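PDB 5HMN: AAC3-I from Uncultured bacterium, which acetylates aminoglycoside antibiotics, probably at the 3-amino group and with acetyl-coenzyme A as donor, as a GNAT-fold enzyme of antibiotic resistance. Local coordinates for the interface of chains A and B. Residues are numbered along the deposited sequence; one frame, centred on the assembly and turned at random. Chains: chain A/B, AAC3-I.

Contact 1 lies apart from the other two: the centre of its C-alpha atoms is about 28 Å from that of contact 2 and about 26 Å from that of contact 3. It joins a loop and helix 42-49 of chain A to the loop 76-80 of chain B. Contacts 2 and 3 are about 5 Å apart between the same kind of centres and share A:Arg143, B:His148 and B:Phe149, because strand 142-152 of chain B meets strands 119-124 and 142-152 of chain A in both. With the two-fold twins, inserted strands and outlying loop patches probably hold together the deposited dimer, which may be the biological one.

Contact 1: the interface of chains A and B. Residues chain A 38-41, 44; chain B 76-80.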
# COMPACT_ATOMS: atom_id res chain seq x y z
N ASN A 38 20.99 -7.78 0.30
CA ASN A 38 21.39 -6.38 0.32
C ASN A 38 20.64 -5.61 1.41
O ASN A 38 19.89 -4.68 1.12
CB ASN A 38 21.15 -5.73 -1.04
CG ASN A 38 21.95 -4.46 -1.23
OD1 ASN A 38 22.34 -3.79 -0.27
ND2 ASN A 38 22.22 -4.11 -2.49
N ARG A 39 20.86 -6.02 2.66
CA ARG A 39 20.17 -5.44 3.81
C ARG A 39 20.49 -3.95 3.96
O ARG A 39 21.61 -3.52 3.67
CB ARG A 39 20.56 -6.19 5.08
CG ARG A 39 20.48 -7.71 4.96
CD ARG A 39 21.07 -8.38 6.19
NE ARG A 39 20.95 -9.83 6.13
CZ ARG A 39 21.82 -10.67 6.68
NH1 ARG A 39 22.87 -10.20 7.34
NH2 ARG A 39 21.63 -11.98 6.58
N PRO A 40 19.51 -3.17 4.41
CA PRO A 40 19.68 -1.73 4.66
C PRO A 40 20.64 -1.45 5.81
O PRO A 40 20.98 -2.36 6.55
CB PRO A 40 18.27 -1.26 5.01
CG PRO A 40 17.35 -2.31 4.48
CD PRO A 40 18.11 -3.59 4.63
N ARG A 41 21.05 -0.19 5.96
CA ARG A 41 21.86 0.20 7.10
C ARG A 41 20.97 0.31 8.33
O ARG A 41 19.76 0.47 8.20
CB ARG A 41 22.56 1.54 6.84
CG ARG A 41 23.14 1.66 5.45
CD ARG A 41 23.19 3.11 5.02
NE ARG A 41 23.58 3.25 3.63
CZ ARG A 41 23.77 4.42 3.02
NH1 ARG A 41 23.59 5.55 3.69
NH2 ARG A 41 24.13 4.45 1.74
N TYR A 44 18.81 3.49 8.34
CA TYR A 44 17.64 3.42 7.47
C TYR A 44 16.54 2.57 8.10
O TYR A 44 15.38 2.97 8.15
CB TYR A 44 18.02 2.86 6.09
CG TYR A 44 16.85 2.62 5.16
CD1 TYR A 44 16.17 1.41 5.16
CD2 TYR A 44 16.44 3.60 4.26
CE1 TYR A 44 15.11 1.19 4.31
CE2 TYR A 44 15.38 3.39 3.41
CZ TYR A 44 14.72 2.18 3.43
OH TYR A 44 13.66 1.94 2.59
N LYS B 76 10.66 0.27 1.57
CA LYS B 76 10.83 -1.15 1.82
C LYS B 76 11.79 -1.41 2.97
O LYS B 76 12.65 -0.58 3.29
CB LYS B 76 11.30 -1.87 0.56
CG LYS B 76 10.30 -1.83 -0.59
CD LYS B 76 8.87 -2.14 -0.12
CE LYS B 76 8.73 -3.58 0.37
NZ LYS B 76 9.09 -4.57 -0.67
N PHE B 77 11.64 -2.57 3.59
CA PHE B 77 12.39 -2.93 4.79
C PHE B 77 13.52 -3.90 4.50
O PHE B 77 14.49 -3.98 5.25
CB PHE B 77 11.43 -3.52 5.83
CG PHE B 77 10.46 -4.51 5.26
CD1 PHE B 77 9.24 -4.10 4.72
CD2 PHE B 77 10.76 -5.86 5.24
CE1 PHE B 77 8.35 -5.01 4.19
CE2 PHE B 77 9.87 -6.78 4.71
CZ PHE B 77 8.67 -6.36 4.18
N GLU B 78 13.38 -4.65 3.40
CA GLU B 78 14.39 -5.65 3.05
C GLU B 78 15.59 -5.00 2.36
O GLU B 78 16.70 -5.52 2.42
CB GLU B 78 13.78 -6.74 2.15
CG GLU B 78 13.46 -6.29 0.73
CD GLU B 78 12.21 -5.43 0.63
OE1 GLU B 78 11.49 -5.29 1.65
OE2 GLU B 78 11.95 -4.89 -0.46
N GLN B 79 15.35 -3.86 1.72
CA GLN B 79 16.39 -3.11 1.03
C GLN B 79 16.09 -1.62 1.10
O GLN B 79 14.95 -1.22 1.37
CB GLN B 79 16.51 -3.54 -0.44
CG GLN B 79 17.01 -4.95 -0.66
CD GLN B 79 17.08 -5.33 -2.12
OE1 GLN B 79 17.32 -4.48 -2.98
NE2 GLN B 79 16.86 -6.61 -2.42
N GLU B 80 17.10 -0.79 0.85
CA GLU B 80 16.89 0.66 0.81
C GLU B 80 16.29 1.07 -0.52
O GLU B 80 16.93 1.72 -1.33
CB GLU B 80 18.21 1.40 1.04
CG GLU B 80 18.76 1.25 2.44
CD GLU B 80 19.99 2.10 2.68
OE1 GLU B 80 19.92 3.33 2.44
OE2 GLU B 80 21.02 1.55 3.10
O HOH W 1 18.41 -7.87 0.97
O HOH W 2 19.81 -2.06 1.12
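The loop carrying A:Asn38 to A:Arg41, together with the start of helix 42-49 at A:Tyr44, meets the loop B:Lys76 to B:Glu80 that links strands 64-75 and 82-91 of the partner GNAT-fold subunit. B:Glu80, with 113 Å² of its surface hidden, lies over the phenol of A:Tyr44: its CG sits above one face, 3.7 Å from the ring centroid, while the two side chains run past each other in opposite directions. Ring and carboxylate planes differ by 26°. The extended B:Glu80 chain, CG anti to its carbonyl carbon (chi1 -68°), delivers the carboxylate to A:Arg41, where OE2 comes 3.1 Å from NE. This is a salt bridge by proximity: the NE hydrogen points elsewhere, the guanidinium and carboxylate planes stand 88° apart, and OE1 lies over one guanidinium face toward its rim, so the attraction is probably electrostatic rather than a paired hydrogen bond. A:Tyr44 uses its tip differently. The phenol OH donates to B:Lys76 O at 2.8 Å, on a carbonyl lone pair, and this oxygen also lies at the ring edge, in plane. A:Pro40 fills the middle, with CB 3.6 Å from B:Glu80 CG. Water 2 connects the backbones, 2.6 Å from A:Asn38 O and 3.0 Å from B:Glu80 N. Within chain B, B:Lys76 NZ donates to B:Glu78 OE2 on the syn side, 2.9 Å away, a salt bridge that braces the loop.

Contact 2: the interface of chains A and B. Residues chain A 119, 121, 142-144; chain B 148-150.
Backbone hydrogen bonds join A:Val142 to B:Asp150 and A:Glu144 to B:His148, pairing the two copies of strand 142-152 antiparallel in this GNAT-fold enzyme. An antiparallel bridge of A:Phe121 with B:Asp150 places strand 119-124 on the other side, so the chain B strand is inserted between two strands of chain A. Both hydrogen-bonded pairs are reciprocal: A:Glu144 N to B:His148 O and B:His148 N to A:Glu144 O each measure 2.9 Å, whereas the bond from A:Val142 N to B:Asp150 O is 3.2 Å. Polar side-chain contact is less regular. The imidazole of B:His148 and the carboxylate of A:Glu144 lie side by side and point the same way, their planes 48° apart. ND1 is 2.9 Å from OE2, but the angle of 122° at the hydrogen makes this a weak hydrogen bond. A:Glu144 reaches it with CG between its backbone N and carbonyl carbon (chi1 57°). The B:Asp150 carboxylate adds a second acidic group, its OD2 3.2 Å from A:Glu144 OE2; such crowding could raise the proton affinity of one acid. On this same face of the sheet the B:His148 imidazole crosses the A:Phe121 side chain obliquely, NE2 lying 3.4 Å from the phenyl CD1. Apolar packing occupies the opposite face, where the A:Arg143 side chain runs alongside the B:Phe149 phenyl, its CB 3.5 Å from the ring carbon CE1.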
# COMPACT_ATOMS: atom_id res chain seq x y z
N VAL A 119 -10.15 -0.97 8.73
CA VAL A 119 -10.01 -2.20 7.96
C VAL A 119 -8.54 -2.57 7.72
O VAL A 119 -7.66 -1.71 7.67
CB VAL A 119 -10.76 -2.10 6.60
CG1 VAL A 119 -10.03 -1.16 5.65
CG2 VAL A 119 -10.96 -3.47 5.97
N PHE A 121 -6.28 -4.81 4.91
CA PHE A 121 -6.37 -5.53 3.65
C PHE A 121 -5.01 -6.09 3.22
O PHE A 121 -3.95 -5.61 3.65
CB PHE A 121 -6.98 -4.65 2.55
CG PHE A 121 -6.10 -3.52 2.10
CD1 PHE A 121 -5.37 -3.61 0.93
CD2 PHE A 121 -6.01 -2.35 2.85
CE1 PHE A 121 -4.57 -2.57 0.50
CE2 PHE A 121 -5.21 -1.30 2.43
CZ PHE A 121 -4.48 -1.41 1.26
N VAL A 142 -13.04 -10.89 3.34
CA VAL A 142 -13.87 -11.10 2.16
C VAL A 142 -13.01 -11.07 0.90
O VAL A 142 -12.27 -10.11 0.68
CB VAL A 142 -14.97 -10.05 2.06
CG1 VAL A 142 -15.88 -10.35 0.87
CG2 VAL A 142 -15.77 -9.99 3.35
N ARG A 143 -13.11 -12.11 0.09
CA ARG A 143 -12.29 -12.24 -1.11
C ARG A 143 -12.90 -11.52 -2.31
O ARG A 143 -14.10 -11.60 -2.56
CB ARG A 143 -12.08 -13.72 -1.45
CG ARG A 143 -11.92 -14.02 -2.94
CD ARG A 143 -11.18 -15.32 -3.18
NE ARG A 143 -11.59 -16.38 -2.27
CZ ARG A 143 -11.11 -17.61 -2.29
NH1 ARG A 143 -10.20 -17.96 -3.19
NH2 ARG A 143 -11.54 -18.51 -1.41
N GLU A 144 -12.05 -10.80 -3.04
CA GLU A 144 -12.45 -10.24 -4.32
C GLU A 144 -11.29 -10.32 -5.30
O GLU A 144 -10.14 -10.09 -4.93
CB GLU A 144 -12.93 -8.79 -4.16
CG GLU A 144 -11.93 -7.85 -3.52
CD GLU A 144 -12.47 -6.44 -3.40
OE1 GLU A 144 -13.54 -6.16 -3.97
OE2 GLU A 144 -11.82 -5.60 -2.73
N HIS B 148 -7.66 -10.20 -3.49
CA HIS B 148 -7.70 -9.13 -2.55
C HIS B 148 -8.60 -9.49 -1.39
O HIS B 148 -9.68 -9.96 -1.59
CB HIS B 148 -8.21 -7.89 -3.22
CG HIS B 148 -8.13 -6.66 -2.38
ND1 HIS B 148 -9.21 -6.16 -1.71
CD2 HIS B 148 -7.11 -5.82 -2.13
CE1 HIS B 148 -8.87 -5.07 -1.06
NE2 HIS B 148 -7.60 -4.84 -1.30
N PHE B 149 -8.15 -9.28 -0.17
CA PHE B 149 -8.93 -9.61 1.02
C PHE B 149 -9.11 -8.41 1.95
O PHE B 149 -8.14 -7.74 2.30
CB PHE B 149 -8.27 -10.76 1.79
CG PHE B 149 -8.31 -12.08 1.08
CD1 PHE B 149 -9.35 -12.96 1.32
CD2 PHE B 149 -7.32 -12.44 0.18
CE1 PHE B 149 -9.39 -14.18 0.68
CE2 PHE B 149 -7.37 -13.66 -0.47
CZ PHE B 149 -8.40 -14.53 -0.22
N ASP B 150 -10.35 -8.15 2.34
CA ASP B 150 -10.63 -7.09 3.30
C ASP B 150 -10.97 -7.67 4.66
O ASP B 150 -12.03 -8.28 4.84
CB ASP B 150 -11.78 -6.20 2.80
CG ASP B 150 -11.42 -5.45 1.53
OD1 ASP B 150 -10.48 -4.63 1.57
OD2 ASP B 150 -12.09 -5.67 0.50

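Contact 3: the interface of chains A and B. Residues chain A 122-124, 134, 138, 143; chain B 147-149.
B:Leu147 and B:Phe149 point their side chains between strand 119-124, helix 131-140 and A:Arg143 of the other GNAT-fold subunit, while their backbones pair antiparallel with A:Ala124 and A:Val122. The tight part gathers around the B:Phe149 phenyl. With CG anti to its carbonyl carbon (chi1 -69°), the ring reaches A:Ala124, whose CB is 3.5 Å from CE2. The opposite ring edge meets helix 131-140, CE1 lying 3.4 Å from the A:Ser138 hydroxyl OG. A:Ser138 OG donates a hydrogen bond to A:Ile134 O at 2.6 Å, which fixes its rotation beside the ring. A:Ile134 crosses B:Leu147 at about a right angle, A:Ile134 CD1 lying 3.6 Å from B:Leu147 CD1. A:Arg143 packs closely too: its CD is 3.7 Å from B:Leu147 CD2, and the bend at chi3 (41°) turns the guanidinium, whose NH1 is 3.5 Å from B:Leu147 CD1. Backbone bonds frame this packing, A:Val122 N to B:Phe149 O being 3.1 Å. Looser contact lies at A:Gln123, with 6 Å² hidden and CB 4.0 Å from B:Leu147 O. Inserted between strands 119-124 and 142-152 of chain A, the strand seals hydrophobic side chains against the partner's helix, probably stabilising the dimer.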
# COMPACT_ATOMS: atom_id res chain seq x y z
N VAL A 122 -5.06 -7.13 2.40
CA VAL A 122 -3.85 -7.82 1.98
C VAL A 122 -4.10 -8.50 0.63
O VAL A 122 -5.16 -9.07 0.40
CB VAL A 122 -3.39 -8.86 3.03
CG1 VAL A 122 -4.51 -9.84 3.36
CG2 VAL A 122 -2.15 -9.61 2.56
N GLN A 123 -3.12 -8.39 -0.26
CA GLN A 123 -3.20 -9.06 -1.55
C GLN A 123 -2.66 -10.47 -1.43
O GLN A 123 -1.59 -10.69 -0.86
CB GLN A 123 -2.42 -8.29 -2.62
CG GLN A 123 -2.93 -6.90 -2.91
CD GLN A 123 -2.26 -6.28 -4.12
OE1 GLN A 123 -1.84 -6.99 -5.03
NE2 GLN A 123 -2.14 -4.96 -4.12
N ALA A 124 -3.40 -11.43 -1.96
CA ALA A 124 -2.94 -12.81 -1.99
C ALA A 124 -2.59 -13.20 -3.41
O ALA A 124 -3.41 -13.07 -4.32
CB ALA A 124 -3.98 -13.74 -1.41
N ILE A 134 -4.31 -18.27 1.08
CA ILE A 134 -5.67 -17.98 0.63
C ILE A 134 -6.71 -18.58 1.57
O ILE A 134 -7.72 -17.95 1.86
CB ILE A 134 -5.91 -18.50 -0.80
CG1 ILE A 134 -4.88 -17.88 -1.76
CG2 ILE A 134 -7.32 -18.18 -1.27
CD1 ILE A 134 -5.07 -18.30 -3.20
N SER A 138 -9.22 -16.22 3.52
CA SER A 138 -10.64 -16.41 3.24
C SER A 138 -11.46 -16.55 4.52
O SER A 138 -12.65 -16.20 4.56
CB SER A 138 -10.86 -17.64 2.35
OG SER A 138 -10.19 -17.49 1.11
N ARG A 143 -13.11 -12.11 0.09
CA ARG A 143 -12.29 -12.24 -1.11
C ARG A 143 -12.90 -11.52 -2.31
O ARG A 143 -14.10 -11.60 -2.56
CB ARG A 143 -12.08 -13.72 -1.45
CG ARG A 143 -11.92 -14.02 -2.94
CD ARG A 143 -11.18 -15.32 -3.18
NE ARG A 143 -11.59 -16.38 -2.27
CZ ARG A 143 -11.11 -17.61 -2.29
NH1 ARG A 143 -10.20 -17.96 -3.19
NH2 ARG A 143 -11.54 -18.51 -1.41
N LEU B 147 -5.52 -12.07 -5.58
CA LEU B 147 -6.70 -12.05 -4.72
C LEU B 147 -6.60 -10.93 -3.69
O LEU B 147 -5.56 -10.75 -3.06
CB LEU B 147 -6.87 -13.40 -4.02
CG LEU B 147 -7.36 -14.55 -4.89
CD1 LEU B 147 -7.58 -15.79 -4.06
CD2 LEU B 147 -8.64 -14.14 -5.60
N HIS B 148 -7.66 -10.20 -3.49
CA HIS B 148 -7.70 -9.13 -2.55
C HIS B 148 -8.60 -9.49 -1.39
O HIS B 148 -9.68 -9.96 -1.59
CB HIS B 148 -8.21 -7.89 -3.22
CG HIS B 148 -8.13 -6.66 -2.38
ND1 HIS B 148 -9.21 -6.16 -1.71
CD2 HIS B 148 -7.11 -5.82 -2.13
CE1 HIS B 148 -8.87 -5.07 -1.06
NE2 HIS B 148 -7.60 -4.84 -1.30
N PHE B 149 -8.15 -9.28 -0.17
CA PHE B 149 -8.93 -9.61 1.02
C PHE B 149 -9.11 -8.41 1.95
O PHE B 149 -8.14 -7.74 2.30
CB PHE B 149 -8.27 -10.76 1.79
CG PHE B 149 -8.31 -12.08 1.08
CD1 PHE B 149 -9.35 -12.96 1.32
CD2 PHE B 149 -7.32 -12.44 0.18
CE1 PHE B 149 -9.39 -14.18 0.68
CE2 PHE B 149 -7.37 -13.66 -0.47
CZ PHE B 149 -8.40 -14.53 -0.22